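Local coordinates for GDSL-like protein (Roseburia intestinalis L1-82, PDB 6HFZ) that removes acetyl groups from acetylated beta-mannans as a two-domain carbohydrate esterase of a commensal gut bacterium, at residues 7-11 and 208-212; 53-58 and 199-203; 104-108 and 121-125; 250-256 and 268-273; 274-280 and 347-353. All blocks are in the same frame, centred on the assembly; numbering follows the deposited sequence.

Interaction 1 (7-11 and 208-212); sequences YENGI and YFLDK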
# COMPACT_ATOMS: atom_id res chain seq x y z
N TYR A 7 13.36 4.52 22.78
CA TYR A 7 12.15 5.00 22.10
C TYR A 7 12.41 6.30 21.33
O TYR A 7 11.89 6.50 20.22
CB TYR A 7 11.00 5.13 23.10
CG TYR A 7 10.30 3.82 23.31
CD1 TYR A 7 9.35 3.39 22.40
CD2 TYR A 7 10.69 2.93 24.29
CE1 TYR A 7 8.71 2.18 22.54
CE2 TYR A 7 10.07 1.69 24.43
CZ TYR A 7 9.09 1.31 23.54
OH TYR A 7 8.45 0.10 23.65
N GLU A 8 13.27 7.17 21.86
CA GLU A 8 13.60 8.43 21.11
C GLU A 8 14.17 8.13 19.70
O GLU A 8 13.99 8.89 18.74
CB GLU A 8 14.58 9.28 21.94
CG GLU A 8 13.89 10.03 23.05
CD GLU A 8 13.03 11.18 22.54
OE1 GLU A 8 13.49 11.90 21.64
OE2 GLU A 8 11.89 11.32 23.02
N ASN A 9 14.91 7.02 19.57
CA ASN A 9 15.54 6.65 18.29
C ASN A 9 14.48 6.21 17.27
O ASN A 9 14.82 6.03 16.09
CB ASN A 9 16.60 5.57 18.44
CG ASN A 9 17.83 6.07 19.17
OD1 ASN A 9 18.04 7.28 19.28
ND2 ASN A 9 18.66 5.16 19.65
N GLY A 10 13.23 6.08 17.71
CA GLY A 10 12.10 5.74 16.82
C GLY A 10 11.63 6.94 16.00
O GLY A 10 10.92 6.77 15.02
N ILE A 11 11.98 8.17 16.41
CA ILE A 11 11.49 9.36 15.69
C ILE A 11 12.46 9.64 14.54
O ILE A 11 13.50 10.21 14.74
CB ILE A 11 11.30 10.55 16.64
CG1 ILE A 11 10.38 10.19 17.80
CG2 ILE A 11 10.80 11.78 15.87
CD1 ILE A 11 10.52 11.07 19.01
N TYR A 208 4.48 6.08 21.76
CA TYR A 208 5.51 6.90 22.39
C TYR A 208 5.53 8.30 21.77
O TYR A 208 5.52 9.35 22.45
CB TYR A 208 6.89 6.25 22.24
CG TYR A 208 7.98 7.12 22.81
CD1 TYR A 208 8.26 7.02 24.16
CD2 TYR A 208 8.71 8.01 22.04
CE1 TYR A 208 9.23 7.81 24.74
CE2 TYR A 208 9.70 8.80 22.61
CZ TYR A 208 9.94 8.71 23.97
OH TYR A 208 10.88 9.44 24.61
N PHE A 209 5.51 8.33 20.43
CA PHE A 209 5.57 9.57 19.69
C PHE A 209 4.25 10.33 19.86
O PHE A 209 4.28 11.53 20.12
CB PHE A 209 5.87 9.30 18.21
CG PHE A 209 5.83 10.53 17.33
CD1 PHE A 209 6.85 11.46 17.39
CD2 PHE A 209 4.76 10.75 16.48
CE1 PHE A 209 6.81 12.60 16.61
CE2 PHE A 209 4.73 11.89 15.68
CZ PHE A 209 5.77 12.78 15.73
N LEU A 210 3.10 9.63 19.73
CA LEU A 210 1.79 10.32 19.81
C LEU A 210 1.70 10.99 21.20
O LEU A 210 1.31 12.13 21.33
CB LEU A 210 0.64 9.33 19.58
CG LEU A 210 0.52 8.83 18.14
CD1 LEU A 210 -0.66 7.91 17.98
CD2 LEU A 210 0.43 10.01 17.18
N ASP A 211 2.19 10.28 22.22
CA ASP A 211 2.13 10.85 23.62
C ASP A 211 3.03 12.10 23.72
O ASP A 211 2.68 13.08 24.38
CB ASP A 211 2.48 9.77 24.65
CG ASP A 211 1.26 8.97 25.09
OD1 ASP A 211 0.18 9.58 25.27
OD2 ASP A 211 1.39 7.77 25.26
N LYS A 212 4.22 12.06 23.11
CA LYS A 212 5.13 13.18 23.11
C LYS A 212 4.47 14.39 22.42
O LYS A 212 4.55 15.54 22.89
CB LYS A 212 6.47 12.83 22.46
CG LYS A 212 7.41 14.01 22.32
CD LYS A 212 8.59 13.79 21.43
CE LYS A 212 9.54 12.80 22.05
NZ LYS A 212 10.25 13.39 23.20

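Interaction 2 (53-58 and 199-203); sequences LCYAYH and HALVA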
# COMPACT_ATOMS: atom_id res chain seq x y z
N LEU A 53 -5.41 -7.15 18.20
CA LEU A 53 -4.03 -7.17 18.70
C LEU A 53 -3.02 -6.77 17.60
O LEU A 53 -1.82 -6.93 17.81
CB LEU A 53 -3.75 -8.58 19.22
CG LEU A 53 -4.53 -8.99 20.47
CD1 LEU A 53 -4.15 -10.40 20.89
CD2 LEU A 53 -4.29 -8.00 21.60
N CYS A 54 -3.48 -6.27 16.44
CA CYS A 54 -2.53 -5.74 15.46
C CYS A 54 -2.16 -4.31 15.85
O CYS A 54 -2.86 -3.68 16.64
CB CYS A 54 -3.06 -5.81 14.03
SG CYS A 54 -4.44 -4.71 13.64
N TYR A 55 -1.07 -3.78 15.27
CA TYR A 55 -0.54 -2.47 15.69
C TYR A 55 -1.62 -1.42 15.43
O TYR A 55 -1.76 -0.49 16.19
CB TYR A 55 0.81 -2.17 15.03
CG TYR A 55 0.72 -1.46 13.70
CD1 TYR A 55 0.44 -0.11 13.65
CD2 TYR A 55 0.93 -2.12 12.51
CE1 TYR A 55 0.30 0.56 12.45
CE2 TYR A 55 0.82 -1.46 11.29
CZ TYR A 55 0.46 -0.13 11.27
OH TYR A 55 0.25 0.53 10.07
N ALA A 56 -2.34 -1.52 14.29
CA ALA A 56 -3.30 -0.53 13.87
C ALA A 56 -4.41 -0.37 14.92
O ALA A 56 -4.74 0.72 15.32
CB ALA A 56 -3.86 -0.82 12.49
N TYR A 57 -4.90 -1.51 15.43
CA TYR A 57 -5.98 -1.45 16.42
C TYR A 57 -5.43 -0.92 17.75
O TYR A 57 -6.11 -0.17 18.45
CB TYR A 57 -6.66 -2.81 16.49
CG TYR A 57 -8.06 -2.72 17.05
CD1 TYR A 57 -9.15 -2.41 16.26
CD2 TYR A 57 -8.25 -2.86 18.41
CE1 TYR A 57 -10.42 -2.29 16.80
CE2 TYR A 57 -9.50 -2.72 18.97
CZ TYR A 57 -10.58 -2.44 18.17
OH TYR A 57 -11.82 -2.38 18.75
N HIS A 58 -4.16 -1.25 18.06
CA HIS A 58 -3.52 -0.70 19.26
C HIS A 58 -3.43 0.82 19.18
O HIS A 58 -3.67 1.52 20.17
CB HIS A 58 -2.14 -1.31 19.54
CG HIS A 58 -2.11 -2.71 20.09
ND1 HIS A 58 -2.75 -3.10 21.27
CD2 HIS A 58 -1.41 -3.79 19.69
CE1 HIS A 58 -2.45 -4.37 21.53
NE2 HIS A 58 -1.61 -4.81 20.60
N HIS A 199 3.56 -6.94 17.21
CA HIS A 199 2.56 -5.89 16.97
C HIS A 199 2.48 -4.94 18.16
O HIS A 199 2.31 -3.73 17.95
CB HIS A 199 1.16 -6.44 16.63
CG HIS A 199 1.02 -6.76 15.18
ND1 HIS A 199 0.80 -5.78 14.24
CD2 HIS A 199 1.12 -7.93 14.49
CE1 HIS A 199 0.77 -6.34 13.03
NE2 HIS A 199 0.90 -7.64 13.17
N ALA A 200 2.53 -5.46 19.39
CA ALA A 200 2.47 -4.58 20.58
C ALA A 200 3.71 -3.67 20.63
O ALA A 200 3.58 -2.46 20.91
CB ALA A 200 2.34 -5.40 21.84
N LEU A 201 4.89 -4.20 20.28
CA LEU A 201 6.16 -3.38 20.22
C LEU A 201 6.04 -2.29 19.14
O LEU A 201 6.43 -1.12 19.35
CB LEU A 201 7.33 -4.32 19.90
CG LEU A 201 8.57 -4.29 20.78
CD1 LEU A 201 8.30 -3.76 22.17
CD2 LEU A 201 9.22 -5.66 20.82
N VAL A 202 5.47 -2.63 17.98
CA VAL A 202 5.37 -1.66 16.89
C VAL A 202 4.47 -0.51 17.34
O VAL A 202 4.78 0.69 17.13
CB VAL A 202 4.91 -2.30 15.56
CG1 VAL A 202 4.44 -1.28 14.53
CG2 VAL A 202 6.02 -3.18 14.99
N ALA A 203 3.32 -0.86 17.93
CA ALA A 203 2.38 0.11 18.40
C ALA A 203 3.05 0.96 19.48
O ALA A 203 2.76 2.10 19.58
CB ALA A 203 1.13 -0.57 18.91

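Interaction 3 (104-108 and 121-125); sequences IIEFS and YEGLV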
# COMPACT_ATOMS: atom_id res chain seq x y z
N ILE A 104 -2.06 6.87 8.87
CA ILE A 104 -0.73 6.21 8.86
C ILE A 104 -0.50 5.58 7.49
O ILE A 104 -1.41 4.86 6.96
CB ILE A 104 -0.61 5.18 9.99
CG1 ILE A 104 -0.22 5.91 11.27
CG2 ILE A 104 0.41 4.06 9.61
CD1 ILE A 104 -0.29 5.08 12.53
N ILE A 105 0.67 5.86 6.93
CA ILE A 105 1.08 5.27 5.70
C ILE A 105 2.25 4.31 5.98
O ILE A 105 3.25 4.71 6.54
CB ILE A 105 1.46 6.34 4.67
CG1 ILE A 105 0.28 7.22 4.28
CG2 ILE A 105 2.08 5.68 3.46
CD1 ILE A 105 0.65 8.35 3.40
N GLU A 106 2.12 3.05 5.57
CA GLU A 106 3.01 1.99 6.03
C GLU A 106 3.32 1.03 4.87
O GLU A 106 2.61 0.01 4.68
CB GLU A 106 2.30 1.28 7.18
CG GLU A 106 3.10 0.23 7.93
CD GLU A 106 3.28 -1.11 7.26
OE1 GLU A 106 4.46 -1.43 6.91
OE2 GLU A 106 2.25 -1.83 7.03
N PHE A 107 4.37 1.36 4.10
CA PHE A 107 4.73 0.61 2.90
C PHE A 107 6.25 0.31 2.84
O PHE A 107 6.75 -0.13 1.82
CB PHE A 107 4.30 1.35 1.62
CG PHE A 107 2.83 1.25 1.31
CD1 PHE A 107 2.24 0.01 1.03
CD2 PHE A 107 2.02 2.37 1.35
CE1 PHE A 107 0.89 -0.08 0.71
CE2 PHE A 107 0.65 2.26 1.12
CZ PHE A 107 0.10 1.05 0.75
N SER A 108 6.99 0.63 3.91
CA SER A 108 8.47 0.55 3.86
C SER A 108 9.04 -0.87 3.86
O SER A 108 10.27 -1.00 3.64
CB SER A 108 9.09 1.42 4.96
OG SER A 108 8.56 2.74 4.89
N TYR A 121 5.51 6.40 -3.96
CA TYR A 121 5.22 6.90 -2.60
C TYR A 121 4.99 8.41 -2.58
O TYR A 121 4.11 8.89 -1.86
CB TYR A 121 6.37 6.49 -1.71
CG TYR A 121 6.19 6.54 -0.23
CD1 TYR A 121 5.66 5.45 0.44
CD2 TYR A 121 6.75 7.57 0.52
CE1 TYR A 121 5.63 5.40 1.82
CE2 TYR A 121 6.72 7.54 1.89
CZ TYR A 121 6.16 6.45 2.54
OH TYR A 121 6.18 6.34 3.91
N GLU A 122 5.77 9.17 -3.37
CA GLU A 122 5.56 10.61 -3.44
C GLU A 122 4.14 10.92 -3.97
O GLU A 122 3.44 11.77 -3.39
CB GLU A 122 6.61 11.34 -4.28
CG GLU A 122 6.32 12.82 -4.31
CD GLU A 122 7.47 13.70 -4.78
OE1 GLU A 122 7.65 14.81 -4.17
OE2 GLU A 122 8.19 13.28 -5.66
N GLY A 123 3.72 10.23 -5.05
CA GLY A 123 2.37 10.36 -5.57
C GLY A 123 1.32 10.08 -4.52
O GLY A 123 0.36 10.82 -4.39
N LEU A 124 1.52 8.99 -3.74
CA LEU A 124 0.57 8.63 -2.70
C LEU A 124 0.51 9.71 -1.62
O LEU A 124 -0.62 10.17 -1.20
CB LEU A 124 0.98 7.28 -2.08
CG LEU A 124 0.16 6.91 -0.85
CD1 LEU A 124 -1.33 6.73 -1.17
CD2 LEU A 124 0.73 5.65 -0.19
N VAL A 125 1.68 10.14 -1.13
CA VAL A 125 1.75 11.15 -0.08
C VAL A 125 1.06 12.46 -0.55
O VAL A 125 0.27 13.08 0.20
CB VAL A 125 3.19 11.39 0.41
CG1 VAL A 125 3.32 12.63 1.28
CG2 VAL A 125 3.76 10.17 1.13
O HOH W 1 5.90 3.80 4.99

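Interaction 4 (250-256 and 268-273); sequences CHGFVAD and KHGWTA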
# COMPACT_ATOMS: atom_id res chain seq x y z
N CYS A 250 -14.01 -7.39 -24.64
CA CYS A 250 -13.57 -8.74 -24.35
C CYS A 250 -13.68 -9.65 -25.57
O CYS A 250 -14.67 -9.57 -26.28
CB CYS A 250 -14.40 -9.32 -23.21
SG CYS A 250 -14.16 -8.39 -21.67
N HIS A 251 -12.72 -10.58 -25.72
CA HIS A 251 -12.70 -11.63 -26.73
C HIS A 251 -12.22 -12.92 -26.07
O HIS A 251 -11.16 -13.45 -26.40
CB HIS A 251 -11.80 -11.27 -27.92
CG HIS A 251 -12.14 -9.98 -28.58
ND1 HIS A 251 -13.27 -9.82 -29.37
CD2 HIS A 251 -11.49 -8.79 -28.60
CE1 HIS A 251 -13.30 -8.60 -29.86
NE2 HIS A 251 -12.22 -7.94 -29.39
N GLY A 252 -12.99 -13.41 -25.09
CA GLY A 252 -12.66 -14.61 -24.36
C GLY A 252 -12.56 -14.38 -22.86
O GLY A 252 -13.05 -15.18 -22.07
N PHE A 253 -11.92 -13.27 -22.46
CA PHE A 253 -11.97 -12.82 -21.03
C PHE A 253 -13.42 -12.49 -20.69
O PHE A 253 -14.17 -12.05 -21.53
CB PHE A 253 -11.04 -11.62 -20.81
CG PHE A 253 -9.64 -11.98 -20.40
CD1 PHE A 253 -8.67 -12.27 -21.34
CD2 PHE A 253 -9.30 -12.01 -19.06
CE1 PHE A 253 -7.39 -12.61 -20.95
CE2 PHE A 253 -8.00 -12.31 -18.67
CZ PHE A 253 -7.04 -12.59 -19.62
N VAL A 254 -13.83 -12.78 -19.45
CA VAL A 254 -15.20 -12.52 -19.01
C VAL A 254 -15.16 -11.73 -17.69
O VAL A 254 -14.41 -12.08 -16.77
CB VAL A 254 -15.98 -13.85 -18.86
CG1 VAL A 254 -15.17 -14.92 -18.15
CG2 VAL A 254 -17.30 -13.67 -18.15
N ALA A 255 -15.99 -10.70 -17.59
CA ALA A 255 -16.05 -9.90 -16.38
C ALA A 255 -16.49 -10.76 -15.19
O ALA A 255 -17.42 -11.59 -15.32
CB ALA A 255 -16.99 -8.77 -16.60
N ASP A 256 -15.87 -10.52 -14.02
CA ASP A 256 -16.26 -11.11 -12.75
C ASP A 256 -17.16 -10.08 -12.07
O ASP A 256 -16.70 -9.05 -11.66
CB ASP A 256 -15.03 -11.48 -11.91
CG ASP A 256 -15.33 -11.79 -10.45
OD1 ASP A 256 -16.51 -12.16 -10.13
OD2 ASP A 256 -14.40 -11.70 -9.63
N LYS A 268 -11.36 -9.28 -7.35
CA LYS A 268 -12.69 -8.83 -7.67
C LYS A 268 -12.58 -7.69 -8.66
O LYS A 268 -11.54 -7.02 -8.72
CB LYS A 268 -13.45 -8.35 -6.42
CG LYS A 268 -13.81 -9.44 -5.42
CD LYS A 268 -14.88 -10.39 -5.91
CE LYS A 268 -15.06 -11.61 -5.02
NZ LYS A 268 -13.90 -12.50 -5.08
N HIS A 269 -13.69 -7.42 -9.37
CA HIS A 269 -13.92 -6.30 -10.30
C HIS A 269 -13.12 -6.42 -11.60
O HIS A 269 -13.06 -5.47 -12.38
CB HIS A 269 -13.62 -4.94 -9.64
CG HIS A 269 -14.49 -4.67 -8.45
ND1 HIS A 269 -15.68 -5.34 -8.27
CD2 HIS A 269 -14.37 -3.80 -7.41
CE1 HIS A 269 -16.25 -4.90 -7.14
NE2 HIS A 269 -15.50 -3.96 -6.61
N GLY A 270 -12.51 -7.58 -11.81
CA GLY A 270 -11.72 -7.79 -12.98
C GLY A 270 -12.35 -8.79 -13.92
O GLY A 270 -13.56 -8.82 -14.11
N TRP A 271 -11.50 -9.60 -14.56
CA TRP A 271 -11.92 -10.46 -15.63
C TRP A 271 -11.16 -11.78 -15.50
O TRP A 271 -10.00 -11.80 -15.07
CB TRP A 271 -11.64 -9.86 -17.01
CG TRP A 271 -12.14 -8.50 -17.33
CD1 TRP A 271 -13.30 -8.18 -17.97
CD2 TRP A 271 -11.47 -7.26 -17.05
NE1 TRP A 271 -13.37 -6.83 -18.15
CE2 TRP A 271 -12.28 -6.24 -17.57
CE3 TRP A 271 -10.26 -6.93 -16.42
CZ2 TRP A 271 -11.92 -4.90 -17.50
CZ3 TRP A 271 -9.91 -5.60 -16.34
CH2 TRP A 271 -10.72 -4.60 -16.88
N THR A 272 -11.78 -12.88 -15.93
CA THR A 272 -11.14 -14.18 -15.88
C THR A 272 -11.07 -14.79 -17.28
O THR A 272 -11.88 -14.42 -18.10
CB THR A 272 -11.85 -15.17 -14.96
OG1 THR A 272 -13.19 -15.29 -15.39
CG2 THR A 272 -11.79 -14.69 -13.52
N ALA A 273 -10.14 -15.74 -17.46
CA ALA A 273 -9.98 -16.52 -18.73
C ALA A 273 -9.36 -17.89 -18.45
O ALA A 273 -8.43 -18.01 -17.66
CB ALA A 273 -9.14 -15.72 -19.70
O HOH W 2 -15.00 -14.12 -14.23
O HOH W 3 -17.43 -5.89 -10.94
O HOH W 4 -16.17 -8.70 -8.93
O HOH W 5 -14.57 -13.75 -7.76

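Interaction 5 (274-280 and 347-353); sequences SKKGDSI and EVRLTET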
# COMPACT_ATOMS: atom_id res chain seq x y z
N SER A 274 -9.80 -18.92 -19.20
CA SER A 274 -9.32 -20.29 -19.02
C SER A 274 -8.67 -20.89 -20.28
O SER A 274 -8.06 -21.95 -20.17
CB SER A 274 -10.46 -21.21 -18.59
OG SER A 274 -11.04 -20.75 -17.37
N LYS A 275 -8.89 -20.28 -21.45
CA LYS A 275 -8.50 -20.91 -22.74
C LYS A 275 -7.44 -20.11 -23.50
O LYS A 275 -7.52 -18.90 -23.61
CB LYS A 275 -9.72 -21.08 -23.62
CG LYS A 275 -10.70 -22.08 -23.03
CD LYS A 275 -11.86 -22.30 -23.93
CE LYS A 275 -12.89 -23.21 -23.30
NZ LYS A 275 -14.09 -23.29 -24.16
N LYS A 276 -6.48 -20.85 -24.07
CA LYS A 276 -5.46 -20.25 -24.94
C LYS A 276 -6.14 -19.35 -25.98
O LYS A 276 -7.16 -19.71 -26.57
CB LYS A 276 -4.59 -21.32 -25.60
CG LYS A 276 -3.40 -20.75 -26.37
CD LYS A 276 -2.35 -21.77 -26.74
CE LYS A 276 -1.30 -21.19 -27.67
NZ LYS A 276 -0.22 -22.16 -27.93
N GLY A 277 -5.62 -18.13 -26.15
CA GLY A 277 -6.14 -17.19 -27.11
C GLY A 277 -7.22 -16.26 -26.60
O GLY A 277 -7.62 -15.33 -27.27
N ASP A 278 -7.75 -16.51 -25.39
CA ASP A 278 -8.68 -15.57 -24.78
C ASP A 278 -7.97 -14.22 -24.62
O ASP A 278 -6.86 -14.18 -24.14
CB ASP A 278 -9.12 -16.07 -23.40
CG ASP A 278 -10.11 -17.23 -23.42
OD1 ASP A 278 -10.64 -17.53 -24.53
OD2 ASP A 278 -10.38 -17.81 -22.33
N SER A 279 -8.63 -13.11 -24.95
CA SER A 279 -7.99 -11.79 -24.92
C SER A 279 -9.00 -10.73 -24.49
O SER A 279 -10.24 -10.95 -24.41
CB SER A 279 -7.37 -11.44 -26.24
OG SER A 279 -8.29 -11.59 -27.28
N ILE A 280 -8.45 -9.54 -24.24
CA ILE A 280 -9.18 -8.36 -23.85
C ILE A 280 -8.37 -7.14 -24.30
O ILE A 280 -7.15 -7.22 -24.31
CB ILE A 280 -9.41 -8.38 -22.32
CG1 ILE A 280 -10.21 -7.17 -21.85
CG2 ILE A 280 -8.07 -8.51 -21.60
CD1 ILE A 280 -10.51 -7.20 -20.33
N GLU A 347 -3.54 -4.76 -24.68
CA GLU A 347 -4.14 -6.03 -24.92
C GLU A 347 -3.50 -7.05 -23.98
O GLU A 347 -2.30 -7.08 -23.83
CB GLU A 347 -3.95 -6.39 -26.41
CG GLU A 347 -4.47 -7.78 -26.73
CD GLU A 347 -4.48 -8.17 -28.21
OE1 GLU A 347 -3.57 -7.70 -28.97
OE2 GLU A 347 -5.40 -8.93 -28.59
N VAL A 348 -4.34 -7.91 -23.39
CA VAL A 348 -3.87 -9.05 -22.64
C VAL A 348 -4.46 -10.31 -23.31
O VAL A 348 -5.63 -10.32 -23.60
CB VAL A 348 -4.29 -8.93 -21.17
CG1 VAL A 348 -3.82 -10.13 -20.36
CG2 VAL A 348 -3.79 -7.63 -20.56
N ARG A 349 -3.62 -11.32 -23.54
CA ARG A 349 -4.01 -12.56 -24.24
C ARG A 349 -3.43 -13.75 -23.48
O ARG A 349 -2.28 -13.73 -23.12
CB ARG A 349 -3.38 -12.57 -25.64
CG ARG A 349 -3.85 -13.70 -26.55
CD ARG A 349 -3.36 -13.52 -28.01
NE ARG A 349 -3.78 -14.66 -28.85
CZ ARG A 349 -4.89 -14.67 -29.59
NH1 ARG A 349 -5.62 -13.58 -29.69
NH2 ARG A 349 -5.25 -15.76 -30.25
N LEU A 350 -4.18 -14.85 -23.37
CA LEU A 350 -3.63 -16.06 -22.78
C LEU A 350 -2.77 -16.80 -23.82
O LEU A 350 -3.21 -16.96 -24.96
CB LEU A 350 -4.79 -16.93 -22.31
CG LEU A 350 -5.05 -16.94 -20.80
CD1 LEU A 350 -5.17 -15.57 -20.21
CD2 LEU A 350 -6.26 -17.78 -20.43
N THR A 351 -1.56 -17.18 -23.41
CA THR A 351 -0.54 -17.83 -24.28
C THR A 351 -0.25 -19.28 -23.89
O THR A 351 0.21 -20.05 -24.76
CB THR A 351 0.76 -17.02 -24.29
OG1 THR A 351 1.30 -16.99 -22.96
CG2 THR A 351 0.56 -15.61 -24.78
N GLU A 352 -0.44 -19.67 -22.62
CA GLU A 352 -0.23 -21.07 -22.15
C GLU A 352 -1.38 -21.46 -21.21
O GLU A 352 -1.81 -20.67 -20.36
CB GLU A 352 1.11 -21.28 -21.43
CG GLU A 352 2.33 -20.74 -22.17
CD GLU A 352 3.65 -20.83 -21.41
OE1 GLU A 352 4.55 -19.96 -21.63
OE2 GLU A 352 3.80 -21.79 -20.60
N THR A 353 -1.92 -22.66 -21.42
CA THR A 353 -2.91 -23.29 -20.57
C THR A 353 -2.52 -24.75 -20.36
O THR A 353 -1.67 -25.27 -21.10
CB THR A 353 -4.34 -23.23 -21.13
OG1 THR A 353 -4.40 -23.91 -22.40
CG2 THR A 353 -4.82 -21.79 -21.22

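Interaction 1 (7-11 and 208-212)
The ring of Tyr-208 has the beta carbon of Tyr-7 over the centre of one face, 3.5 Å from Tyr-7 CB to the ring centroid, a CH-pi contact almost along the ring normal. At the edge of the same ring, in its plane, sits Glu-8 OE2, and near that plane too comes Ile-11 CD1. The Tyr-7 ring itself is slid well off: the two planes are 30° apart but hardly overlap, since Tyr-7 CG stands beside the backbone N (chi1 -84°) and carries the ring on to Leu-201 and Val-205, with its hydroxyl bonded to Ser-204. Tyrosine suits position 208 because it joins a flat apolar face to a hydroxyl donor. That donor, Tyr-208 OH, gives a bond of 2.7 Å to Glu-8 OE2 through the anti lone pair of the oxygen. On the syn side the same oxygen receives Lys-212 NZ at 2.6 Å in a salt bridge, 18° out of the carboxylate plane. Lys-212 bends at its third and fourth torsions to get there, and on the way its CE lies 3.6 Å from Ile-11 CD1. Ile-11 CG1 meets Phe-209 CD1 at 3.8 Å, joining the start of strand 11-13 to helix 196-215. With two donors on one carboxylate oxygen, Glu-8 is probably held as the anion, its charge probably balanced by Lys-212 at the protein surface.

Interaction 2 (53-58 and 199-203)
One direct hydrogen bond crosses between the segments: the backbone N of Tyr-55 donates to His-199 ND1 at 2.9 Å, bent to 142° at the hydrogen and coming from 36° out of the imidazole plane. Because ND1 accepts here, the ring's other nitrogen can donate, and His-199 NE2 does bond to the carbonyl of Ser-46. Both nitrogens are thus employed, which suits a histidine in a buried place; a leucine in its place would probably leave the Tyr-55 amide and the Ser-46 carbonyl without their mates. Cys-54 CA makes a CH-pi contact over one ring face, 3.9 Å from the centroid. The backbone Leu-53 O lies 3.2 Å from His-199 CB. In an SGNH hydrolase of this kind helices pack against a central sheet, and here the start of helix 55-66, with Cys-54 as N-cap, meets helix 196-215. Apolar packing does the rest. Small residues let the helices come close: Ala-203 CB touches His-58 CB at 3.4 Å. Val-202 CG1 reaches Tyr-55 CB at 3.8 Å. The tyrosine's first torsion (chi1 90°) sets CG between the backbone N and carbonyl carbon, taking the ring past Val-202 to Ile-104, where its hydroxyl bonds to Thr-43.

Interaction 3 (104-108 and 121-125)
A buried water ties the two segments together, gripped by four groups: it accepts from Phe-107 N at 3.0 Å, donates to Ile-105 O at 3.2 Å, and is hydrogen-bonded to Ser-108 OG and, at 2.8 Å, to Tyr-121 OH. It satisfies backbone polar groups where the strand gives way to loop, and tyrosine suits position 121 because its long ring can carry a hydroxyl from the helix to that point. The ring is extended there by a first torsion of -164°, with CG opposite the backbone N. Ser-108 OG also bonds to His-155 and His-141, and the Tyr-121 ring stacks on His-155. The rest is hydrocarbon. Ile-105 CG2 touches both Tyr-121 CE1 and Leu-124 CD2, each at 3.9 Å; Ile-105 and Leu-124 meet end-on through these methyls. Leu-124 CD2 comes obliquely to the Phe-107 ring, 3.6 Å from CE2, while Phe-107 CB stands at the edge of the Tyr-121 ring. Branched and aromatic residues fill the space between strand 104-106 and helix 121-125, whose axes run nearly antiparallel (167°), 11.1 Å apart at closest approach. This is the first half of a beta-alpha-beta unit, strand 102-106, helix 115-129, strand 136-141, within the alpha/beta fold of SGNH hydrolases.

Interaction 4 (250-256 and 268-273)
Phe-253 presents one face to Ala-273, whose CB lies 3.5 Å from the ring centroid and only 2° off the normal, a CH-pi contact that a small methyl side chain can make squarely. At the edge of the same ring, near its plane, comes Trp-271 CB. The indole of Trp-271 stands roughly perpendicular to the Phe-253 ring, with Ala-255 CA approaching it obliquely at 3.6 Å from CD1. CG standing beside the backbone N (chi1 -54°) lets it also meet Cys-250, whose SG is 3.8 Å from CD1 in an oblique sulfur-aromatic contact. Trp-271 and Ala-255 share one face of the sheet, as a non-hydrogen-bonded antiparallel pair in which the small alanine accommodates the indole; Val-254 and Thr-272 share the other, where Val-254 CG1 lies 3.4 Å from Thr-272 OG1. Their backbones form the hydrogen-bonded pair, each N donating to the other's O. Farther along, Asp-256 N donates to Gly-270 O at 2.9 Å, nearly straight at 175°. The charged ends of Asp-256 and Lys-268 are not in direct contact; a water links them, accepting from Lys-268 NZ and donating to Asp-256 OD2. Lys-268 NZ is in a salt bridge with Asp-265, while Asp-256 OD2 bonds to Tyr-362. Gly-252 takes a positive phi, which suits glycine, at the turn between strands 249-251 and 254-255. Beyond, Phe-253 and Trp-271 pack on Ile-280 of strand 279-286 and Leu-363 of strand 361-370, bringing together the two antiparallel sheets of the beta domain.

Interaction 5 (274-280 and 347-353)
Ile-280 and Val-348 form the close-packed end: running alongside each other on the same face of the sheet, they touch through Ile-280 CG2 and Val-348 CB at 3.8 Å. They are a hydrogen-bonded antiparallel pair, each N giving to the other's O at 3.0 Å, and next to them Ser-279 and Arg-349 make a non-hydrogen-bonded pair. Leu-350 continues the packed side, its N bonded to Asp-278 O at 2.9 Å and its side chain reaching Ala-273 and Phe-253. Toward solvent, the type II turn from Lys-275 to Asp-278 leads into strand 279-286. Gly-277, with positive phi, suits this turn: its N donates to Leu-350 O at 2.9 Å, and its carbonyl O lies over one face of the Arg-349 guanidinium. Arg-349 runs extended as far as NE, its CG anti to the backbone nitrogen (chi1 -172°), which carries the guanidinium back over Gly-277. Asp-278 OD2 takes Lys-275 N at 3.0 Å, from above the carboxylate plane. At the outer edge the methyl CG2 of Thr-353 meets Ser-274 O and Lys-276 N, each at 3.4 Å; a glycine here would probably open a gap beside the turn and let Ser-274 and Lys-276 move more freely. The extended Lys-276 chain passes Thr-351 O, nearest through CE at 3.5 Å. Backbone bonds join Gly-277 through Ile-280 to Val-348 through Leu-350; buried Ile-280, Val-348 and Leu-350 supply apolar packing, while exposed lysines and Arg-349 face solvent.

Overall arrangement
Interactions 1, 2 and 3 belong to the esterase domain, interactions 4 and 5 to the beta domain on the other side of the chain's centre from the first two. Interactions 1 and 2 both use helix 196-215 and touch through Tyr-7 and Leu-201; the former is a surface contact with a salt bridge, the latter buried, with a histidine serving the backbone. Interaction 3 is wholly buried, along the chain nested within the loops closed by both, and meets interaction 2 where Tyr-55 packs on Ile-104 and Glu-106. Interactions 4 and 5, with centres about 11 Å apart, are both partly buried and depend on strand pairing; Trp-271 packs against Ile-280 between them.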